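Local structure of dihydrofolate reductase (Schistosoma mansoni, 3VCO) at residues V55-H60 and K85-I90. The protein reduces 7,8-dihydrofolate to 5,6,7,8-tetrahydrofolate with NADPH, a step needed for thymidylate, purine and glycine synthesis. Numbering follows the deposited sequence.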
ATOM      1  N   VAL A  55       7.768   2.714  -5.471  1.00 41.88           N
ATOM      2  CA  VAL A  55       6.957   3.596  -4.633  1.00 36.66           C
ATOM      3  C   VAL A  55       7.282   3.337  -3.175  1.00 35.65           C
ATOM      4  O   VAL A  55       7.559   4.274  -2.432  1.00 35.83           O
ATOM      5  CB  VAL A  55       5.419   3.415  -4.921  1.00 39.09           C
ATOM      6  CG1 VAL A  55       4.545   4.000  -3.831  1.00 32.00           C
ATOM      7  CG2 VAL A  55       5.052   4.030  -6.253  1.00 43.78           C
ATOM      8  N   THR A  56       7.302   2.071  -2.766  1.00 30.73           N
ATOM      9  CA  THR A  56       7.448   1.777  -1.343  1.00 24.45           C
ATOM     10  C   THR A  56       8.860   1.745  -0.829  1.00 31.45           C
ATOM     11  O   THR A  56       9.066   1.818   0.364  1.00 32.69           O
ATOM     12  CB  THR A  56       6.761   0.450  -0.939  1.00 30.79           C
ATOM     13  OG1 THR A  56       7.397  -0.631  -1.621  1.00 35.06           O
ATOM     14  CG2 THR A  56       5.180   0.519  -1.275  1.00 31.31           C
ATOM     15  N   THR A  57       9.841   1.610  -1.707  1.00 33.85           N
ATOM     16  CA  THR A  57      11.200   1.455  -1.210  1.00 39.44           C
ATOM     17  C   THR A  57      11.966   2.758  -1.221  1.00 41.09           C
ATOM     18  O   THR A  57      12.794   3.014  -0.329  1.00 44.91           O
ATOM     19  CB  THR A  57      11.962   0.376  -1.995  1.00 43.24           C
ATOM     20  OG1 THR A  57      11.287  -0.873  -1.822  1.00 45.77           O
ATOM     21  CG2 THR A  57      13.395   0.250  -1.514  1.00 45.66           C
ATOM     22  N   LYS A  58      11.685   3.585  -2.214  1.00 38.91           N
ATOM     23  CA  LYS A  58      12.406   4.851  -2.338  1.00 50.27           C
ATOM     24  C   LYS A  58      12.283   5.743  -1.106  1.00 48.36           C
ATOM     25  O   LYS A  58      11.191   6.161  -0.731  1.00 46.15           O
ATOM     26  CB  LYS A  58      11.943   5.645  -3.551  1.00 48.93           C
ATOM     27  CG  LYS A  58      12.815   6.882  -3.789  1.00 61.69           C
ATOM     28  CD  LYS A  58      14.289   6.475  -3.910  1.00 69.79           C
ATOM     29  CE  LYS A  58      15.240   7.685  -4.035  1.00 75.93           C
ATOM     30  NZ  LYS A  58      14.958   8.546  -5.227  1.00 76.34           N
ATOM     31  N   ALA A  59      13.412   6.071  -0.490  1.00 45.76           N
ATOM     32  CA  ALA A  59      13.361   6.879   0.717  1.00 38.49           C
ATOM     33  C   ALA A  59      14.582   7.796   0.704  1.00 51.05           C
ATOM     34  O   ALA A  59      15.565   7.546  -0.012  1.00 48.06           O
ATOM     35  CB  ALA A  59      13.371   6.005   1.923  1.00 35.41           C
ATOM     36  N   HIS A  60      14.508   8.873   1.461  1.00 55.73           N
ATOM     37  CA  HIS A  60      15.693   9.708   1.630  1.00 62.15           C
ATOM     38  C   HIS A  60      16.854   8.884   2.224  1.00 54.24           C
ATOM     39  O   HIS A  60      16.634   7.931   2.965  1.00 45.17           O
ATOM     40  CB  HIS A  60      15.339  10.977   2.403  1.00 68.96           C
ATOM     41  CG  HIS A  60      14.616  11.987   1.559  1.00 82.32           C
ATOM     42  ND1 HIS A  60      15.276  12.870   0.728  1.00 89.05           N
ATOM     43  CD2 HIS A  60      13.291  12.220   1.379  1.00 82.79           C
ATOM     44  CE1 HIS A  60      14.391  13.615   0.090  1.00 89.82           C
ATOM     45  NE2 HIS A  60      13.180  13.244   0.469  1.00 83.95           N
ATOM     46  N   LYS A  85      12.098  -6.365   1.420  1.00 33.93           N
ATOM     47  CA  LYS A  85      13.430  -5.859   1.770  1.00 36.59           C
ATOM     48  C   LYS A  85      13.508  -4.328   1.824  1.00 33.27           C
ATOM     49  O   LYS A  85      12.859  -3.641   1.040  1.00 35.87           O
ATOM     50  CB  LYS A  85      14.509  -6.423   0.816  1.00 46.76           C
ATOM     51  CG  LYS A  85      14.073  -6.524  -0.626  1.00 60.04           C
ATOM     52  CD  LYS A  85      15.114  -7.282  -1.500  1.00 80.56           C
ATOM     53  CE  LYS A  85      14.582  -7.542  -2.913  1.00 76.41           C
ATOM     54  NZ  LYS A  85      15.538  -8.312  -3.768  1.00 77.91           N
ATOM     55  N   ASP A  86      14.323  -3.812   2.734  1.00 37.43           N
ATOM     56  CA  ASP A  86      14.622  -2.375   2.777  1.00 40.29           C
ATOM     57  C   ASP A  86      13.456  -1.500   3.211  1.00 37.05           C
ATOM     58  O   ASP A  86      13.478  -0.276   3.009  1.00 36.38           O
ATOM     59  CB  ASP A  86      15.201  -1.894   1.437  1.00 38.79           C
ATOM     60  CG  ASP A  86      16.597  -2.471   1.167  1.00 53.93           C
ATOM     61  OD1 ASP A  86      17.408  -2.539   2.122  1.00 61.54           O
ATOM     62  OD2 ASP A  86      16.882  -2.868   0.012  1.00 57.61           O
ATOM     63  N   ARG A  87      12.452  -2.141   3.817  1.00 31.25           N
ATOM     64  CA  ARG A  87      11.302  -1.460   4.379  1.00 20.19           C
ATOM     65  C   ARG A  87      11.039  -2.034   5.730  1.00 24.40           C
ATOM     66  O   ARG A  87      11.334  -3.204   5.992  1.00 28.39           O
ATOM     67  CB  ARG A  87      10.055  -1.671   3.470  1.00 24.25           C
ATOM     68  CG  ARG A  87      10.167  -0.907   2.169  1.00 32.22           C
ATOM     69  CD  ARG A  87       9.391  -1.604   1.074  1.00 30.66           C
ATOM     70  NE  ARG A  87      10.203  -2.678   0.546  1.00 34.01           N
ATOM     71  CZ  ARG A  87       9.897  -3.418  -0.503  1.00 29.05           C
ATOM     72  NH1 ARG A  87       8.783  -3.186  -1.199  1.00 29.40           N
ATOM     73  NH2 ARG A  87      10.747  -4.371  -0.881  1.00 36.20           N
ATOM     74  N   ILE A  88      10.494  -1.219   6.608  1.00 26.46           N
ATOM     75  CA  ILE A  88      10.054  -1.708   7.905  1.00 28.56           C
ATOM     76  C   ILE A  88       8.697  -2.342   7.632  1.00 29.50           C
ATOM     77  O   ILE A  88       7.776  -1.664   7.182  1.00 27.41           O
ATOM     78  CB  ILE A  88       9.873  -0.523   8.878  1.00 33.25           C
ATOM     79  CG1 ILE A  88      11.225   0.178   9.120  1.00 33.60           C
ATOM     80  CG2 ILE A  88       9.202  -0.984  10.204  1.00 31.85           C
ATOM     81  CD1 ILE A  88      11.082   1.578   9.599  1.00 31.94           C
ATOM     82  N   ASN A  89       8.592  -3.643   7.855  1.00 25.94           N
ATOM     83  CA  ASN A  89       7.338  -4.384   7.669  1.00 24.66           C
ATOM     84  C   ASN A  89       6.526  -4.425   8.959  1.00 28.62           C
ATOM     85  O   ASN A  89       7.026  -4.872  10.010  1.00 29.11           O
ATOM     86  CB  ASN A  89       7.615  -5.842   7.275  1.00 26.84           C
ATOM     87  CG  ASN A  89       8.210  -5.990   5.895  1.00 34.12           C
ATOM     88  OD1 ASN A  89       7.768  -6.842   5.124  1.00 35.15           O
ATOM     89  ND2 ASN A  89       9.197  -5.158   5.563  1.00 31.81           N
ATOM     90  N   ILE A  90       5.262  -4.026   8.886  1.00 23.22           N
ATOM     91  CA  ILE A  90       4.420  -4.056  10.071  1.00 26.33           C
ATOM     92  C   ILE A  90       3.086  -4.693   9.690  1.00 26.19           C
ATOM     93  O   ILE A  90       2.443  -4.255   8.754  1.00 23.98           O
ATOM     94  CB  ILE A  90       4.120  -2.631  10.608  1.00 26.11           C
ATOM     95  CG1 ILE A  90       5.410  -1.930  10.999  1.00 34.29           C
ATOM     96  CG2 ILE A  90       3.203  -2.692  11.864  1.00 20.02           C
ATOM     97  CD1 ILE A  90       5.180  -0.519  11.443  1.00 38.12           C
TER
HETATM   98  O   HOH W   1      12.651   2.040   2.297  1.00 30.17           O
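Arg87 reaches across to the C-terminal end of helix 46-57 and meets Thr56 and Thr57 there. Its NH1 donates to Thr56 OG1 at 2.9 Å, a bent bond (141°) with the oxygen tilted from the guanidinium plane. With chi1 at 63°, Thr56 OG1 is tucked back against its own helix, where it also hydrogen-bonds Phe52 O one turn earlier. Thr57 OG1 sits over the centre of one guanidinium face, 3.2 Å from Arg87 CZ; it packs over that face, at an angle too poor for a hydrogen bond to the group. A bend at chi3 (-81°) turns the guanidinium back to Lys85 O, which takes side-on bonds from Arg87 NE and NH2, each 2.9 Å and close to the guanidinium plane. Three bonds thus fix the rotation of the group. The Asp86 side is looser and exposed. Thr57 CG2 merely touches Asp86 CB at 4.1 Å, and water 1 bridges the backbones, donating to Thr57 O and Asp86 O. Val67 of strand 64-70 packs against both Thr56 and Arg87. The arrangement is consistent with the conserved dihydrofolate reductase arginine that probably binds the glutamate alpha-carboxylate of the substrate.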